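Coclaurine N-methyltransferase (Coptis japonica, PDB 6GKY) catalyses N-methylation of coclaurine and related tetrahydroisoquinolines in alkaloid biosynthesis, using S-adenosyl-L-methionine as methyl donor. Local coordinates at the 6,7-dimethoxy-2,4-dihydro-1~{H}-isoquinolin-3-one site. Sequence-based numbering; all coordinates share one arbitrary frame.

The 6,7-dimethoxy-2,4-dihydro-1~{H}-isoquinolin-3-one site. Residues 75, 92, 198, 202, 228, 251, 256, 258, 284, 326, 330, 333-334. With F2Z (6,7-dimethoxy-2,4-dihydro-1~{H}-isoquinolin-3-one), chain B.
The dimethoxy-bearing aromatic ring of F2Z is held between the rims of two phenylalanines that come from opposite faces. Phe251 meets one face of this F2Z ring with its edge, planes 64° apart, with CZ 3.5 Å from CAO; Met256 SD lies over one face of Phe251, toward the rim. Phe284, on helix 282-297, meets the other face of the F2Z ring at 63°, bringing CZ to 3.5 Å from CAD. Phe326 presents a face to methoxy methyl CAA, which lies over it nearer the rim than the centre. Phe284 CD2 sits 3.5 Å above the centre of the Phe334 ring, which probably helps to position Phe284; Met333 CG covers the opposite face, and Gly330 CA, Ile228 CD1 and methoxy oxygen OAJ line the edge.

Around the CAB methoxy the lining is mostly aliphatic and sulfur-bearing, with the rim of Phe334 beside it. Ile228 holds CG1 in the crowded position between backbone N and carbonyl carbon (chi1 56°), which carries CD1 to 3.6 Å from F2Z CAB. Met256, bent at chi2 and chi3, brings CE to 3.8 Å from F2Z CAE, while Met333 SD and Ile258 CD1 also border CAB. An alanine in place of Ile228 would probably loosen the hold on this methoxy and remove a support at the rim of Phe334.

Polar atoms approach the heterocycle but lie too far to count as bonds, exemplifying placement by shape and aromatic contacts with polar groups at the presumed reactive end. Extended Glu198 brings OE1 above the ligand plane, on the Phe284 side, 3.4 Å from lactam nitrogen NAH. His202 NE2 lies 3.3 Å, and Tyr75 OH 3.4 Å, from F2Z carbonyl oxygen OAC. With a true amine substrate, the carboxylate and nearby His202 could bind the ammonium form or help take up its proton.

Almost wholly buried, F2Z shares the dimethoxy bicyclic frame of N-methylheliamine, the compound reported in the complex, but has a ring carbonyl and no N-methyl, so its heterocyclic end is only a cautious guide to the alkaloid. In this alkaloid pocket, adjoining the S-adenosyl-L-homocysteine site at Gly92, aromatic rims probably hold the flat dimethoxy ring and may thereby direct a substrate nitrogen toward the methyl donor.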
# COMPACT_ATOMS: atom_id res chain seq x y z
N TYR A 75 5.12 -13.76 22.70
CA TYR A 75 5.18 -12.82 21.57
C TYR A 75 5.79 -11.40 21.73
O TYR A 75 6.05 -10.74 20.73
CB TYR A 75 3.77 -12.65 21.01
CG TYR A 75 3.10 -13.95 20.63
CD1 TYR A 75 3.79 -14.91 19.91
CD2 TYR A 75 1.79 -14.22 21.01
CE1 TYR A 75 3.19 -16.10 19.55
CE2 TYR A 75 1.18 -15.41 20.66
CZ TYR A 75 1.89 -16.35 19.93
OH TYR A 75 1.32 -17.54 19.57
N GLY A 92 8.00 -17.88 13.27
CA GLY A 92 7.63 -18.46 14.54
C GLY A 92 6.56 -19.52 14.42
O GLY A 92 5.81 -19.78 15.36
N GLU A 198 -1.57 -19.68 12.02
CA GLU A 198 -1.54 -20.11 13.42
C GLU A 198 -1.94 -18.98 14.37
O GLU A 198 -1.20 -18.63 15.28
CB GLU A 198 -0.15 -20.63 13.78
CG GLU A 198 0.30 -21.82 12.94
CD GLU A 198 1.63 -22.40 13.40
OE1 GLU A 198 2.16 -21.92 14.42
OE2 GLU A 198 2.13 -23.33 12.73
N HIS A 202 -5.35 -19.19 19.37
CA HIS A 202 -5.42 -18.26 20.49
C HIS A 202 -6.82 -17.68 20.67
O HIS A 202 -7.12 -17.04 21.68
CB HIS A 202 -4.42 -17.12 20.30
CG HIS A 202 -2.99 -17.57 20.28
ND1 HIS A 202 -2.42 -18.30 21.30
CD2 HIS A 202 -2.01 -17.39 19.35
CE1 HIS A 202 -1.16 -18.55 21.01
NE2 HIS A 202 -0.89 -18.01 19.83
N ILE A 228 -2.18 -25.65 13.55
CA ILE A 228 -1.77 -26.95 14.03
C ILE A 228 -2.99 -27.65 14.63
O ILE A 228 -3.96 -27.00 15.01
CB ILE A 228 -0.64 -26.85 15.07
CG1 ILE A 228 -1.05 -25.95 16.23
CG2 ILE A 228 0.64 -26.34 14.43
CD1 ILE A 228 -1.53 -26.71 17.43
N PHE A 251 2.49 -23.09 27.42
CA PHE A 251 1.50 -22.04 27.23
C PHE A 251 0.70 -21.78 28.50
O PHE A 251 0.25 -22.71 29.16
CB PHE A 251 0.56 -22.40 26.08
CG PHE A 251 1.25 -22.60 24.77
CD1 PHE A 251 1.64 -23.86 24.37
CD2 PHE A 251 1.51 -21.52 23.94
CE1 PHE A 251 2.28 -24.06 23.16
CE2 PHE A 251 2.14 -21.71 22.73
CZ PHE A 251 2.53 -22.98 22.34
N MET A 256 -4.73 -21.37 24.79
CA MET A 256 -4.57 -22.26 23.65
C MET A 256 -5.79 -23.15 23.40
O MET A 256 -6.45 -23.60 24.34
CB MET A 256 -3.33 -23.13 23.83
CG MET A 256 -2.03 -22.44 23.48
SD MET A 256 -1.82 -22.23 21.71
CE MET A 256 -1.82 -23.94 21.17
N ILE A 258 -6.59 -26.54 20.72
CA ILE A 258 -6.13 -27.44 19.67
C ILE A 258 -7.31 -28.03 18.91
O ILE A 258 -7.97 -28.95 19.40
CB ILE A 258 -5.26 -28.57 20.23
CG1 ILE A 258 -3.98 -27.98 20.81
CG2 ILE A 258 -4.96 -29.60 19.15
CD1 ILE A 258 -3.34 -26.93 19.94
N PHE A 284 6.70 -29.79 11.80
CA PHE A 284 6.79 -28.90 12.95
C PHE A 284 7.74 -29.50 13.98
O PHE A 284 8.45 -28.77 14.69
CB PHE A 284 5.40 -28.66 13.56
CG PHE A 284 5.27 -27.35 14.28
CD1 PHE A 284 6.31 -26.44 14.28
CD2 PHE A 284 4.11 -27.03 14.97
CE1 PHE A 284 6.19 -25.23 14.94
CE2 PHE A 284 3.98 -25.83 15.63
CZ PHE A 284 5.03 -24.92 15.62
N PHE A 326 9.80 -25.36 25.38
CA PHE A 326 9.02 -24.94 24.22
C PHE A 326 9.36 -25.81 23.02
O PHE A 326 8.47 -26.37 22.37
CB PHE A 326 9.27 -23.46 23.91
CG PHE A 326 8.39 -22.91 22.83
CD1 PHE A 326 7.14 -22.37 23.13
CD2 PHE A 326 8.80 -22.91 21.50
CE1 PHE A 326 6.33 -21.86 22.13
CE2 PHE A 326 8.00 -22.40 20.51
CZ PHE A 326 6.76 -21.87 20.82
N GLY A 330 7.16 -29.13 21.37
CA GLY A 330 6.82 -29.19 19.96
C GLY A 330 7.40 -30.41 19.27
O GLY A 330 6.78 -30.98 18.38
N MET A 333 5.53 -33.79 20.71
CA MET A 333 4.09 -33.74 20.47
C MET A 333 3.76 -34.00 19.01
O MET A 333 3.00 -34.91 18.69
CB MET A 333 3.51 -32.39 20.90
CG MET A 333 2.14 -32.10 20.30
SD MET A 333 1.31 -30.76 21.15
CE MET A 333 1.19 -31.48 22.78
N PHE A 334 4.32 -33.18 18.12
CA PHE A 334 4.01 -33.28 16.69
C PHE A 334 4.74 -34.43 16.01
O PHE A 334 4.34 -34.88 14.94
CB PHE A 334 4.33 -31.96 15.99
CG PHE A 334 3.45 -30.82 16.42
CD1 PHE A 334 3.81 -30.01 17.48
CD2 PHE A 334 2.26 -30.57 15.76
CE1 PHE A 334 2.99 -28.96 17.87
CE2 PHE A 334 1.44 -29.53 16.15
CZ PHE A 334 1.81 -28.72 17.21
CAB F2Z B . 0.65 -26.97 20.33
OAJ F2Z B . 1.99 -26.48 20.49
CAO F2Z B . 2.29 -25.36 19.76
CAE F2Z B . 1.33 -24.52 19.20
CAM F2Z B . 1.73 -23.41 18.46
CAG F2Z B . 0.75 -22.59 17.91
CAK F2Z B . 1.16 -21.26 17.85
OAC F2Z B . 0.34 -20.35 17.93
NAH F2Z B . 2.51 -20.95 17.67
CAF F2Z B . 3.51 -22.03 17.56
CAL F2Z B . 3.09 -23.13 18.29
CAD F2Z B . 4.05 -23.98 18.85
CAN F2Z B . 3.64 -25.08 19.59
OAI F2Z B . 4.53 -25.95 20.15
CAA F2Z B . 4.71 -25.77 21.56